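Local coordinates for protein pectate lyase II (PDB 2QY1) that probably cleaves pectate, a plant cell-wall polysaccharide, as a secreted polysaccharide lyase of family 1, at residues V3-G8 against E300-I305; E24-A29 against K64-K69; V171-K176 against F201-S206; A239-N244 against I267-G272. The protein carries 2 engineered substitutions. All blocks are in the same frame, centred on the assembly; numbering follows the deposited sequence.

Contact 1 (V3-G8 against E300-I305); sequences VGYGAG and ESLGYI. Engineered in segment 3-8: Gly8 (natural residue Ala).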
loop_
_atom_site.group_PDB
_atom_site.type_symbol
_atom_site.label_atom_id
_atom_site.label_comp_id
_atom_site.label_asym_id
_atom_site.label_seq_id
_atom_site.Cartn_x
_atom_site.Cartn_y
_atom_site.Cartn_z
ATOM N N VAL A 3 -8.983 5.542 -10.137
ATOM C CA VAL A 3 -9.266 6.938 -9.828
ATOM C C VAL A 3 -8.089 7.505 -9.037
ATOM O O VAL A 3 -7.577 6.857 -8.128
ATOM C CB VAL A 3 -10.587 7.087 -9.026
ATOM C CG1 VAL A 3 -10.826 8.542 -8.622
ATOM C CG2 VAL A 3 -11.769 6.564 -9.836
ATOM N N GLY A 4 -7.651 8.708 -9.390
ATOM C CA GLY A 4 -6.558 9.351 -8.667
ATOM C C GLY A 4 -5.305 9.491 -9.507
ATOM O O GLY A 4 -5.378 9.524 -10.735
ATOM N N TYR A 5 -4.153 9.568 -8.844
ATOM C CA TYR A 5 -2.877 9.741 -9.542
ATOM C C TYR A 5 -2.526 8.567 -10.466
ATOM O O TYR A 5 -1.764 8.733 -11.423
ATOM C CB TYR A 5 -1.739 10.004 -8.556
ATOM C CG TYR A 5 -1.676 11.421 -8.015
ATOM C CD1 TYR A 5 -1.490 12.511 -8.869
ATOM C CD2 TYR A 5 -1.769 11.668 -6.646
ATOM C CE1 TYR A 5 -1.420 13.815 -8.372
ATOM C CE2 TYR A 5 -1.696 12.968 -6.139
ATOM C CZ TYR A 5 -1.523 14.033 -7.006
ATOM O OH TYR A 5 -1.449 15.314 -6.509
ATOM N N GLY A 6 -3.089 7.394 -10.180
ATOM C CA GLY A 6 -2.902 6.217 -11.032
ATOM C C GLY A 6 -3.910 6.111 -12.168
ATOM O O GLY A 6 -3.959 5.093 -12.859
ATOM N N ALA A 7 -4.710 7.162 -12.369
ATOM C CA ALA A 7 -5.735 7.167 -13.418
ATOM C C ALA A 7 -5.122 6.973 -14.802
ATOM O O ALA A 7 -4.047 7.494 -15.094
ATOM C CB ALA A 7 -6.552 8.450 -13.373
ATOM N N GLY A 8 -5.810 6.212 -15.645
ATOM C CA GLY A 8 -5.324 5.935 -16.991
ATOM C C GLY A 8 -4.475 4.681 -17.088
ATOM O O GLY A 8 -4.093 4.276 -18.185
ATOM N N GLU A 300 -0.991 22.356 -5.024
ATOM C CA GLU A 300 -1.361 22.352 -6.440
ATOM C C GLU A 300 -2.651 21.584 -6.712
ATOM O O GLU A 300 -3.156 20.865 -5.847
ATOM C CB GLU A 300 -0.219 21.781 -7.291
ATOM C CG GLU A 300 0.083 20.306 -7.034
ATOM C CD GLU A 300 1.252 19.793 -7.855
ATOM O OE1 GLU A 300 1.167 18.654 -8.357
ATOM O OE2 GLU A 300 2.253 20.525 -7.999
ATOM N N SER A 301 -3.176 21.747 -7.922
ATOM C CA SER A 301 -4.324 20.975 -8.372
ATOM C C SER A 301 -3.954 19.495 -8.410
ATOM O O SER A 301 -2.838 19.136 -8.796
ATOM C CB SER A 301 -4.777 21.446 -9.755
ATOM O OG SER A 301 -5.869 20.674 -10.227
ATOM N N LEU A 302 -4.888 18.646 -7.989
ATOM C CA LEU A 302 -4.709 17.199 -8.069
ATOM C C LEU A 302 -4.612 16.761 -9.525
ATOM O O LEU A 302 -3.871 15.833 -9.855
ATOM C CB LEU A 302 -5.853 16.468 -7.361
ATOM C CG LEU A 302 -5.853 16.512 -5.830
ATOM C CD1 LEU A 302 -7.237 16.192 -5.288
ATOM C CD2 LEU A 302 -4.815 15.554 -5.247
ATOM N N GLY A 303 -5.356 17.448 -10.390
ATOM C CA GLY A 303 -5.322 17.190 -11.823
ATOM C C GLY A 303 -6.160 15.994 -12.225
ATOM O O GLY A 303 -5.995 15.462 -13.325
ATOM N N TYR A 304 -7.050 15.568 -11.329
ATOM C CA TYR A 304 -7.988 14.483 -11.617
ATOM C C TYR A 304 -9.342 14.665 -10.936
ATOM O O TYR A 304 -9.473 15.425 -9.969
ATOM C CB TYR A 304 -7.387 13.113 -11.270
ATOM C CG TYR A 304 -6.977 12.920 -9.823
ATOM C CD1 TYR A 304 -5.631 12.916 -9.458
ATOM C CD2 TYR A 304 -7.932 12.712 -8.823
ATOM C CE1 TYR A 304 -5.243 12.724 -8.135
ATOM C CE2 TYR A 304 -7.555 12.523 -7.493
ATOM C CZ TYR A 304 -6.209 12.527 -7.160
ATOM O OH TYR A 304 -5.829 12.329 -5.851
ATOM N N ILE A 305 -10.337 13.948 -11.454
ATOM C CA ILE A 305 -11.701 13.979 -10.936
ATOM C C ILE A 305 -11.932 12.778 -10.020
ATOM O O ILE A 305 -11.492 11.668 -10.324
ATOM C CB ILE A 305 -12.733 13.959 -12.101
ATOM C CG1 ILE A 305 -12.446 15.077 -13.123
ATOM C CG2 ILE A 305 -14.171 14.010 -11.574
ATOM C CD1 ILE A 305 -12.546 16.505 -12.584
HETATM O O HOH W 1 -9.404 10.097 -11.354
HETATM O O HOH W 2 -1.040 17.104 -8.432
#

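Contact 2 (E24-A29 against K64-K69); sequences EAMQSA and KTVQIK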
loop_
_atom_site.group_PDB
_atom_site.type_symbol
_atom_site.label_atom_id
_atom_site.label_comp_id
_atom_site.label_asym_id
_atom_site.label_seq_id
_atom_site.Cartn_x
_atom_site.Cartn_y
_atom_site.Cartn_z
ATOM N N GLU A 24 6.143 -19.722 -9.776
ATOM C CA GLU A 24 7.126 -19.948 -10.845
ATOM C C GLU A 24 6.553 -19.724 -12.249
ATOM O O GLU A 24 7.229 -19.168 -13.118
ATOM C CB GLU A 24 7.738 -21.350 -10.734
ATOM C CG GLU A 24 8.606 -21.564 -9.487
ATOM C CD GLU A 24 7.809 -21.986 -8.254
ATOM O OE1 GLU A 24 6.561 -22.092 -8.339
ATOM O OE2 GLU A 24 8.435 -22.215 -7.195
ATOM N N ALA A 25 5.313 -20.158 -12.463
ATOM C CA ALA A 25 4.630 -19.951 -13.739
ATOM C C ALA A 25 4.429 -18.463 -14.032
ATOM O O ALA A 25 4.571 -18.030 -15.176
ATOM C CB ALA A 25 3.298 -20.690 -13.764
ATOM N N MET A 26 4.109 -17.686 -12.998
ATOM C CA MET A 26 3.929 -16.244 -13.151
ATOM C C MET A 26 5.240 -15.586 -13.572
ATOM O O MET A 26 5.264 -14.789 -14.512
ATOM C CB MET A 26 3.395 -15.608 -11.862
ATOM C CG MET A 26 3.050 -14.121 -12.001
ATOM S SD MET A 26 2.386 -13.382 -10.498
ATOM C CE MET A 26 0.766 -14.140 -10.426
ATOM N N GLN A 27 6.326 -15.935 -12.881
ATOM C CA GLN A 27 7.647 -15.391 -13.191
ATOM C C GLN A 27 8.084 -15.758 -14.606
ATOM O O GLN A 27 8.570 -14.902 -15.347
ATOM C CB GLN A 27 8.692 -15.856 -12.170
ATOM C CG GLN A 27 10.034 -15.129 -12.291
ATOM C CD GLN A 27 9.914 -13.634 -12.047
ATOM O OE1 GLN A 27 9.601 -13.199 -10.940
ATOM N NE2 GLN A 27 10.167 -12.841 -13.080
ATOM N N SER A 28 7.901 -17.024 -14.977
ATOM C CA SER A 28 8.250 -17.495 -16.320
ATOM C C SER A 28 7.542 -16.691 -17.411
ATOM O O SER A 28 8.158 -16.328 -18.415
ATOM C CB SER A 28 7.944 -18.987 -16.472
ATOM O OG SER A 28 8.240 -19.424 -17.786
ATOM N N ALA A 29 6.256 -16.411 -17.202
ATOM C CA ALA A 29 5.460 -15.645 -18.163
ATOM C C ALA A 29 5.931 -14.193 -18.269
ATOM O O ALA A 29 5.936 -13.615 -19.356
ATOM C CB ALA A 29 3.980 -15.711 -17.808
ATOM N N LYS A 64 9.773 -15.373 -1.147
ATOM C CA LYS A 64 9.237 -15.822 -2.431
ATOM C C LYS A 64 8.579 -14.607 -3.078
ATOM O O LYS A 64 7.540 -14.131 -2.606
ATOM C CB LYS A 64 8.213 -16.945 -2.228
ATOM C CG LYS A 64 8.813 -18.284 -1.791
ATOM C CD LYS A 64 7.869 -19.076 -0.874
ATOM C CE LYS A 64 6.611 -19.553 -1.584
ATOM N NZ LYS A 64 5.702 -20.337 -0.679
ATOM N N THR A 65 9.198 -14.092 -4.138
ATOM C CA THR A 65 8.806 -12.803 -4.706
ATOM C C THR A 65 8.850 -12.804 -6.234
ATOM O O THR A 65 9.891 -13.092 -6.839
ATOM C CB THR A 65 9.704 -11.664 -4.147
ATOM O OG1 THR A 65 9.679 -11.703 -2.715
ATOM C CG2 THR A 65 9.232 -10.278 -4.622
ATOM N N VAL A 66 7.711 -12.493 -6.845
ATOM C CA VAL A 66 7.626 -12.322 -8.291
ATOM C C VAL A 66 8.143 -10.927 -8.657
ATOM O O VAL A 66 7.792 -9.937 -8.011
ATOM C CB VAL A 66 6.175 -12.519 -8.799
ATOM C CG1 VAL A 66 6.070 -12.220 -10.285
ATOM C CG2 VAL A 66 5.705 -13.936 -8.527
ATOM N N GLN A 67 8.983 -10.852 -9.687
ATOM C CA GLN A 67 9.583 -9.581 -10.092
ATOM C C GLN A 67 9.116 -9.155 -11.479
ATOM O O GLN A 67 9.271 -9.905 -12.449
ATOM C CB GLN A 67 11.109 -9.686 -10.104
ATOM C CG GLN A 67 11.705 -10.657 -9.096
ATOM C CD GLN A 67 12.506 -9.962 -8.023
ATOM O OE1 GLN A 67 11.961 -9.440 -7.053
ATOM N NE2 GLN A 67 13.817 -9.962 -8.189
ATOM N N ILE A 68 8.542 -7.957 -11.565
ATOM C CA ILE A 68 8.347 -7.281 -12.844
ATOM C C ILE A 68 9.417 -6.196 -12.928
ATOM O O ILE A 68 9.320 -5.166 -12.262
ATOM C CB ILE A 68 6.941 -6.644 -12.985
ATOM C CG1 ILE A 68 5.843 -7.706 -12.887
ATOM C CG2 ILE A 68 6.823 -5.884 -14.312
ATOM C CD1 ILE A 68 4.439 -7.118 -12.696
ATOM N N LYS A 69 10.444 -6.444 -13.732
ATOM C CA LYS A 69 11.589 -5.544 -13.809
ATOM C C LYS A 69 11.801 -5.033 -15.228
ATOM O O LYS A 69 11.998 -5.819 -16.156
ATOM C CB LYS A 69 12.846 -6.250 -13.294
ATOM C CG LYS A 69 14.102 -5.388 -13.275
ATOM C CD LYS A 69 15.089 -5.948 -12.264
ATOM C CE LYS A 69 16.477 -5.383 -12.450
ATOM N NZ LYS A 69 17.463 -6.109 -11.601
HETATM O O HOH W 3 10.708 -14.574 -8.936
#

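Contact 3 (V171-K176 against F201-S206); sequences VYNYQK and FENVES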
loop_
_atom_site.group_PDB
_atom_site.type_symbol
_atom_site.label_atom_id
_atom_site.label_comp_id
_atom_site.label_asym_id
_atom_site.label_seq_id
_atom_site.Cartn_x
_atom_site.Cartn_y
_atom_site.Cartn_z
ATOM N N VAL A 171 -5.919 -4.432 4.333
ATOM C CA VAL A 171 -4.705 -4.806 5.050
ATOM C C VAL A 171 -5.046 -4.993 6.522
ATOM O O VAL A 171 -5.496 -4.054 7.188
ATOM C CB VAL A 171 -3.571 -3.756 4.895
ATOM C CG1 VAL A 171 -2.278 -4.265 5.536
ATOM C CG2 VAL A 171 -3.335 -3.405 3.423
ATOM N N TYR A 172 -4.839 -6.209 7.022
ATOM C CA TYR A 172 -5.138 -6.524 8.420
ATOM C C TYR A 172 -4.081 -7.428 9.054
ATOM O O TYR A 172 -3.313 -8.079 8.347
ATOM C CB TYR A 172 -6.547 -7.123 8.563
ATOM C CG TYR A 172 -6.720 -8.519 8.001
ATOM C CD1 TYR A 172 -6.523 -9.643 8.805
ATOM C CD2 TYR A 172 -7.100 -8.717 6.674
ATOM C CE1 TYR A 172 -6.687 -10.926 8.298
ATOM C CE2 TYR A 172 -7.271 -10.000 6.160
ATOM C CZ TYR A 172 -7.061 -11.095 6.974
ATOM O OH TYR A 172 -7.226 -12.363 6.469
ATOM N N ASN A 173 -4.050 -7.454 10.388
ATOM C CA ASN A 173 -3.062 -8.230 11.145
ATOM C C ASN A 173 -1.658 -8.010 10.587
ATOM O O ASN A 173 -0.934 -8.957 10.287
ATOM C CB ASN A 173 -3.433 -9.719 11.160
ATOM C CG ASN A 173 -4.732 -9.996 11.895
ATOM O OD1 ASN A 173 -5.274 -9.129 12.582
ATOM N ND2 ASN A 173 -5.238 -11.216 11.756
ATOM N N TYR A 174 -1.293 -6.738 10.447
ATOM C CA TYR A 174 -0.082 -6.350 9.745
ATOM C C TYR A 174 0.618 -5.239 10.514
ATOM O O TYR A 174 -0.023 -4.272 10.913
ATOM C CB TYR A 174 -0.435 -5.885 8.324
ATOM C CG TYR A 174 0.608 -6.266 7.315
ATOM C CD1 TYR A 174 0.538 -7.486 6.645
ATOM C CD2 TYR A 174 1.685 -5.426 7.048
ATOM C CE1 TYR A 174 1.513 -7.858 5.730
ATOM C CE2 TYR A 174 2.658 -5.786 6.136
ATOM C CZ TYR A 174 2.569 -7.002 5.482
ATOM O OH TYR A 174 3.538 -7.367 4.575
ATOM N N GLN A 175 1.924 -5.377 10.749
ATOM C CA GLN A 175 2.638 -4.369 11.538
ATOM C C GLN A 175 2.880 -3.071 10.766
ATOM O O GLN A 175 2.495 -1.991 11.225
ATOM C CB GLN A 175 3.963 -4.897 12.100
ATOM C CG GLN A 175 4.568 -3.953 13.155
ATOM C CD GLN A 175 6.067 -4.133 13.369
ATOM O OE1 GLN A 175 6.707 -4.975 12.738
ATOM N NE2 GLN A 175 6.628 -3.343 14.276
ATOM N N LYS A 176 3.519 -3.185 9.604
ATOM C CA LYS A 176 3.931 -2.017 8.830
ATOM C C LYS A 176 3.237 -1.979 7.471
ATOM O O LYS A 176 3.653 -2.648 6.525
ATOM C CB LYS A 176 5.456 -1.982 8.707
ATOM C CG LYS A 176 6.122 -1.584 10.022
ATOM C CD LYS A 176 7.632 -1.685 9.978
ATOM C CE LYS A 176 8.272 -0.773 11.029
ATOM N NZ LYS A 176 7.848 -1.091 12.428
ATOM N N PHE A 201 -7.992 -0.522 6.649
ATOM C CA PHE A 201 -6.833 -0.741 7.507
ATOM C C PHE A 201 -7.321 -1.132 8.896
ATOM O O PHE A 201 -7.833 -0.288 9.637
ATOM C CB PHE A 201 -5.973 0.527 7.600
ATOM C CG PHE A 201 -5.519 1.071 6.268
ATOM C CD1 PHE A 201 -4.687 0.324 5.432
ATOM C CD2 PHE A 201 -5.891 2.353 5.866
ATOM C CE1 PHE A 201 -4.253 0.840 4.202
ATOM C CE2 PHE A 201 -5.459 2.880 4.649
ATOM C CZ PHE A 201 -4.637 2.120 3.815
ATOM N N GLU A 202 -7.172 -2.407 9.249
ATOM C CA GLU A 202 -7.715 -2.899 10.515
ATOM C C GLU A 202 -6.779 -3.854 11.252
ATOM O O GLU A 202 -6.209 -4.764 10.651
ATOM C CB GLU A 202 -9.083 -3.547 10.295
ATOM C CG GLU A 202 -9.953 -3.557 11.540
ATOM C CD GLU A 202 -11.424 -3.780 11.249
ATOM O OE1 GLU A 202 -12.152 -4.137 12.192
ATOM O OE2 GLU A 202 -11.855 -3.601 10.089
ATOM N N ASN A 203 -6.644 -3.646 12.561
ATOM C CA ASN A 203 -5.711 -4.414 13.391
ATOM C C ASN A 203 -4.294 -4.349 12.820
ATOM O O ASN A 203 -3.688 -5.368 12.481
ATOM C CB ASN A 203 -6.190 -5.860 13.582
ATOM C CG ASN A 203 -7.562 -5.941 14.231
ATOM O OD1 ASN A 203 -8.539 -6.345 13.597
ATOM N ND2 ASN A 203 -7.644 -5.549 15.499
ATOM N N VAL A 204 -3.795 -3.124 12.692
ATOM C CA VAL A 204 -2.455 -2.858 12.174
ATOM C C VAL A 204 -1.720 -1.954 13.164
ATOM O O VAL A 204 -2.343 -1.409 14.076
ATOM C CB VAL A 204 -2.491 -2.214 10.758
ATOM C CG1 VAL A 204 -3.105 -3.177 9.736
ATOM C CG2 VAL A 204 -3.244 -0.880 10.764
ATOM N N GLU A 205 -0.411 -1.792 12.995
ATOM C CA GLU A 205 0.368 -1.016 13.965
ATOM C C GLU A 205 0.758 0.384 13.493
ATOM O O GLU A 205 0.442 1.366 14.168
ATOM C CB GLU A 205 1.593 -1.795 14.457
ATOM C CG GLU A 205 1.237 -3.006 15.312
ATOM C CD GLU A 205 2.386 -3.503 16.179
ATOM O OE1 GLU A 205 2.158 -4.466 16.945
ATOM O OE2 GLU A 205 3.506 -2.944 16.111
ATOM N N SER A 206 1.431 0.477 12.346
ATOM C CA SER A 206 1.970 1.754 11.877
ATOM C C SER A 206 2.168 1.810 10.363
ATOM O O SER A 206 1.948 0.817 9.660
ATOM C CB SER A 206 3.297 2.064 12.584
ATOM O OG SER A 206 4.323 1.201 12.122
HETATM O O HOH W 4 -8.261 -8.362 11.764
HETATM O O HOH W 5 5.424 -0.084 14.168
#

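Contact 4 (A239-N244 against I267-G272); sequences AKIESN and INNYVG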
loop_
_atom_site.group_PDB
_atom_site.type_symbol
_atom_site.label_atom_id
_atom_site.label_comp_id
_atom_site.label_asym_id
_atom_site.label_seq_id
_atom_site.Cartn_x
_atom_site.Cartn_y
_atom_site.Cartn_z
ATOM N N ALA A 239 0.114 15.843 2.600
ATOM C CA ALA A 239 -0.990 14.916 2.366
ATOM C C ALA A 239 -2.338 15.624 2.462
ATOM O O ALA A 239 -2.642 16.265 3.470
ATOM C CB ALA A 239 -0.930 13.761 3.353
ATOM N N LYS A 240 -3.134 15.520 1.402
ATOM C CA LYS A 240 -4.527 15.939 1.456
ATOM C C LYS A 240 -5.325 14.784 2.060
ATOM O O LYS A 240 -5.524 13.750 1.417
ATOM C CB LYS A 240 -5.051 16.314 0.065
ATOM C CG LYS A 240 -6.477 16.846 0.073
ATOM C CD LYS A 240 -6.926 17.293 -1.312
ATOM C CE LYS A 240 -8.319 17.908 -1.265
ATOM N NZ LYS A 240 -8.349 19.223 -0.560
ATOM N N ILE A 241 -5.757 14.967 3.305
ATOM C CA ILE A 241 -6.454 13.928 4.060
ATOM C C ILE A 241 -7.937 14.284 4.151
ATOM O O ILE A 241 -8.324 15.196 4.883
ATOM C CB ILE A 241 -5.827 13.735 5.468
ATOM C CG1 ILE A 241 -4.329 13.421 5.345
ATOM C CG2 ILE A 241 -6.560 12.639 6.250
ATOM C CD1 ILE A 241 -3.563 13.440 6.663
ATOM N N GLU A 242 -8.757 13.544 3.405
ATOM C CA GLU A 242 -10.138 13.940 3.134
ATOM C C GLU A 242 -11.141 12.805 3.349
ATOM O O GLU A 242 -10.943 11.696 2.861
ATOM C CB GLU A 242 -10.230 14.459 1.694
ATOM C CG GLU A 242 -11.601 14.956 1.264
ATOM C CD GLU A 242 -11.658 15.378 -0.198
ATOM O OE1 GLU A 242 -12.732 15.845 -0.627
ATOM O OE2 GLU A 242 -10.642 15.245 -0.919
ATOM N N SER A 243 -12.215 13.095 4.081
ATOM C CA SER A 243 -13.361 12.182 4.217
ATOM C C SER A 243 -13.014 10.730 4.574
ATOM O O SER A 243 -13.623 9.789 4.055
ATOM C CB SER A 243 -14.230 12.225 2.950
ATOM O OG SER A 243 -14.817 13.504 2.781
ATOM N N ASN A 244 -12.035 10.554 5.455
ATOM C CA ASN A 244 -11.716 9.236 5.990
ATOM C C ASN A 244 -12.597 8.942 7.204
ATOM O O ASN A 244 -13.276 9.832 7.722
ATOM C CB ASN A 244 -10.229 9.141 6.363
ATOM C CG ASN A 244 -9.304 9.458 5.198
ATOM O OD1 ASN A 244 -8.805 10.577 5.072
ATOM N ND2 ASN A 244 -9.075 8.478 4.339
ATOM N N ILE A 267 -9.814 17.868 5.678
ATOM C CA ILE A 267 -11.202 18.266 5.416
ATOM C C ILE A 267 -12.154 17.075 5.526
ATOM O O ILE A 267 -11.859 15.984 5.028
ATOM C CB ILE A 267 -11.411 18.933 4.012
ATOM C CG1 ILE A 267 -10.123 19.547 3.441
ATOM C CG2 ILE A 267 -12.525 19.984 4.077
ATOM C CD1 ILE A 267 -9.275 18.583 2.619
ATOM N N ASN A 268 -13.287 17.298 6.191
ATOM C CA ASN A 268 -14.428 16.366 6.208
ATOM C C ASN A 268 -14.169 14.953 6.742
ATOM O O ASN A 268 -14.924 14.029 6.440
ATOM C CB ASN A 268 -15.086 16.289 4.818
ATOM C CG ASN A 268 -15.712 17.602 4.388
ATOM O OD1 ASN A 268 -16.121 18.417 5.218
ATOM N ND2 ASN A 268 -15.800 17.810 3.079
ATOM N N ASN A 269 -13.118 14.785 7.539
ATOM C CA ASN A 269 -12.814 13.480 8.126
ATOM C C ASN A 269 -13.799 13.117 9.230
ATOM O O ASN A 269 -14.117 13.949 10.077
ATOM C CB ASN A 269 -11.379 13.443 8.661
ATOM C CG ASN A 269 -10.342 13.583 7.562
ATOM O OD1 ASN A 269 -9.694 14.621 7.437
ATOM N ND2 ASN A 269 -10.188 12.540 6.756
ATOM N N TYR A 270 -14.295 11.881 9.201
ATOM C CA TYR A 270 -15.132 11.366 10.279
ATOM C C TYR A 270 -14.236 10.849 11.396
ATOM O O TYR A 270 -13.450 9.920 11.195
ATOM C CB TYR A 270 -16.067 10.251 9.790
ATOM C CG TYR A 270 -17.020 9.745 10.859
ATOM C CD1 TYR A 270 -18.342 10.194 10.915
ATOM C CD2 TYR A 270 -16.598 8.827 11.824
ATOM C CE1 TYR A 270 -19.219 9.737 11.901
ATOM C CE2 TYR A 270 -17.464 8.369 12.815
ATOM C CZ TYR A 270 -18.772 8.825 12.844
ATOM O OH TYR A 270 -19.627 8.368 13.820
ATOM N N VAL A 271 -14.366 11.458 12.570
ATOM C CA VAL A 271 -13.576 11.082 13.739
ATOM C C VAL A 271 -14.482 10.394 14.761
ATOM O O VAL A 271 -15.304 11.041 15.412
ATOM C CB VAL A 271 -12.876 12.316 14.367
ATOM C CG1 VAL A 271 -11.918 11.894 15.469
ATOM C CG2 VAL A 271 -12.135 13.109 13.298
ATOM N N GLY A 272 -14.331 9.080 14.891
ATOM C CA GLY A 272 -15.177 8.291 15.787
ATOM C C GLY A 272 -14.631 8.197 17.198
ATOM O O GLY A 272 -13.870 9.061 17.643
HETATM O O HOH W 6 -14.747 15.937 1.190
#

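Contact 1 (V3-G8 against E300-I305)
With chi1 at 59°, Tyr304 holds CG in the crowded position between its backbone N and carbonyl carbon, which aims the ring at the 3-8 segment; Tyr5 has CG anti to its carbonyl carbon, chi1 -78°, and lays a ring face against it. The two rings form a T-shaped (edge-to-face) pair with planes at 83°. Tyr304 supplies the edge, its CE1 standing over the centre of the Tyr5 ring and 3.8 Å from Tyr5 CG. One face of Tyr304 is taken by Gly4, whose CA sits 3.4 Å from the ring centroid almost on the normal, a CH-pi contact; a CB on Gly4 would be jammed against the preceding carbonyl O. Leu302 CB lies over the opposite face, while Leu302 CD2 reaches Tyr5 OH at 3.6 Å. Both segments are irregular coil laid on the outside of the right-handed parallel beta-helix of this lyase family, where Val3 touches Tyr219 and Leu302 touches His217 of strand 215-226. A type I turn from Gly4 to Ala7, closed by Ala7 N to Gly4 O at 2.9 Å, sets the course of the N-terminal segment. Water links the rims: one bridges Gly4 N and Ile305 O, another joins Tyr5 OH (2.7 Å) with Glu300 OE1 and Ser301 O. Tyr304 OH is hydrogen-bonded to His217 ND1 and Thr195 OG1.

Contact 2 (E24-A29 against K64-K69)
Helix 24-29 runs beside strand 65-69 with the local axes 8.1 Å apart and only 11° from parallel, and Gln27 and Val66 are the residues whose CA atoms come nearest. Gln27 carries the polar half of the contact. Its CG is anti to the backbone N, and a bend at chi2, 62°, swings the terminal amide across to the backbone of Gln67, where it makes two hydrogen bonds. OE1 accepts from Gln67 N at 2.7 Å, nearly straight at 175°, with the N-H meeting a lone pair in the carbonyl plane. NE2 donates to Gln67 O at 3.1 Å and also lies on an in-plane lone pair, with the acceptor close to the plane of the amide. Gripped at both ends, the amide is fixed in rotation, and it satisfies the N-H and C=O of one residue on the outermost strand of a parallel sheet that forms one face of the beta-helix. The other edge of strand 65-69 pairs with strand 87-91, so the side chain of Gln27 stands where a further strand would bond, and the helix covers the N-terminal end of the beta-helix. A water donates to OE1 and to Thr65 O, while Asp31 OD1 takes a second hydrogen bond from NE2. On the buried side, Met26 crosses Val66 at about a right angle: its SD, brought in by an extended chi1 and chi2, lies 3.9 Å from both Val66 CG1 and CG2. Beyond this pair, Met26 packs on Leu41, Tyr43 and Ile76, and Val66 on Phe23 and Ile30.

Contact 3 (V171-K176 against F201-S206)
Gln175 O is the best-held polar atom, gripped by two N-H groups: Ser206 N at 2.9 Å, almost along the C=O axis, and Glu205 N in a weak bond. Glu205 N also donates to Tyr174 O at 3.3 Å, bent to 139°. Before the corner, Glu202 N meets Val171 O at 3.1 Å, again nearly along the carbonyl axis. The two chains run parallel in matching register and turn together at Asn173 and Asn203, both with positive phi, as successive coils of a beta-helix do. These asparagines lie side by side and point the same way, their amide planes 51° apart; one water donates to OD1 of each. Past the corner, Gln175 CG rests 3.3 Å from Glu205 OE2, the extended side chains crossing obliquely. A second water joins Lys176 NZ to Ser206 OG at 2.7 Å from the hydroxyl. On the buried face, Val204 CG1 lies against the other chain, 3.6 Å from Val171 O and 4.1 Å from Tyr174 CB, while the ring edge of Phe201 meets Val171 CB. The pair lies between strands 129-137 and 215-226: the Tyr172 ring meets that of Phe137, nearly parallel to it, Phe201 meets Phe223, and Glu205 OE1 forms a salt bridge with Lys142. Strand 176-180 closes the inner side, where Val177 touches Val171, Phe201 and Val204.

Contact 4 (A239-N244 against I267-G272)
The close-packed part of this contact is its backbone seam together with the asparagines beside it; the looser part is a fringe of Lys240, Ile267 and Asn268. Ile267 N donates to Ile241 O at 3.2 Å and Ser243 N returns a bond to Ile267 O at 3.1 Å, the pair of bonds that frames the parallel bridge of Glu242 with Ile267. Beyond the bend, where Ser243 and Asn268 both take positive phi, Tyr270 N reaches Asn244 O at 2.7 Å, nearly along the C=O axis. Asn244 and Asn269, each with CG anti to its carbonyl carbon, lie side by side and point the same way, their amides nearly coplanar (8°). They are like residues placed alongside one another at equivalent positions of successive coils, an asparagine arrangement well known in the parallel beta-helix of pectate lyases. Asn269 also crosses the buried Ile241 at about a right angle and touches its CG2. On the fringe, Ile267 CD1 comes within 3.4 Å of Lys240 NZ at the end of an otherwise extended lysine, and Asn268 CB lies 3.5 Å from Ser243 OG. One water ties this side together, donating to Glu242 OE1 at 2.7 Å, accepting from Asn268 ND2 and bonding Ser243 OG. Glu242 OE2 meets Tyr306 OH and His217 NE2, so both carboxylate oxygens have partners although the residue is buried. These partners, with the ammonium of Lys240 two residues earlier on the same strand, would be consistent with an ionised Glu242.

In the fold
Contacts 3 and 4 join neighbouring coils of the beta-helix, and both depend on main-chain bonds between parallel chains with asparagines at or just after the bends; their centres lie 19 Å apart. Contact 1 joins two outer segments to each other with no direct hydrogen bond between them, through aromatic rings and waters; contact 2 joins the N-terminal helix to an edge strand of a different parallel sheet through a side-chain amide. Contact 1 encloses the other three along the chain and touches contact 4, where Leu302 CD1 is 4.1 Å from Lys240 CD. Contact 3 lies nearest the chain's centre, about 11 Å from it, while contacts 1, 2 and 4 are farther out, at 17 to 20 Å.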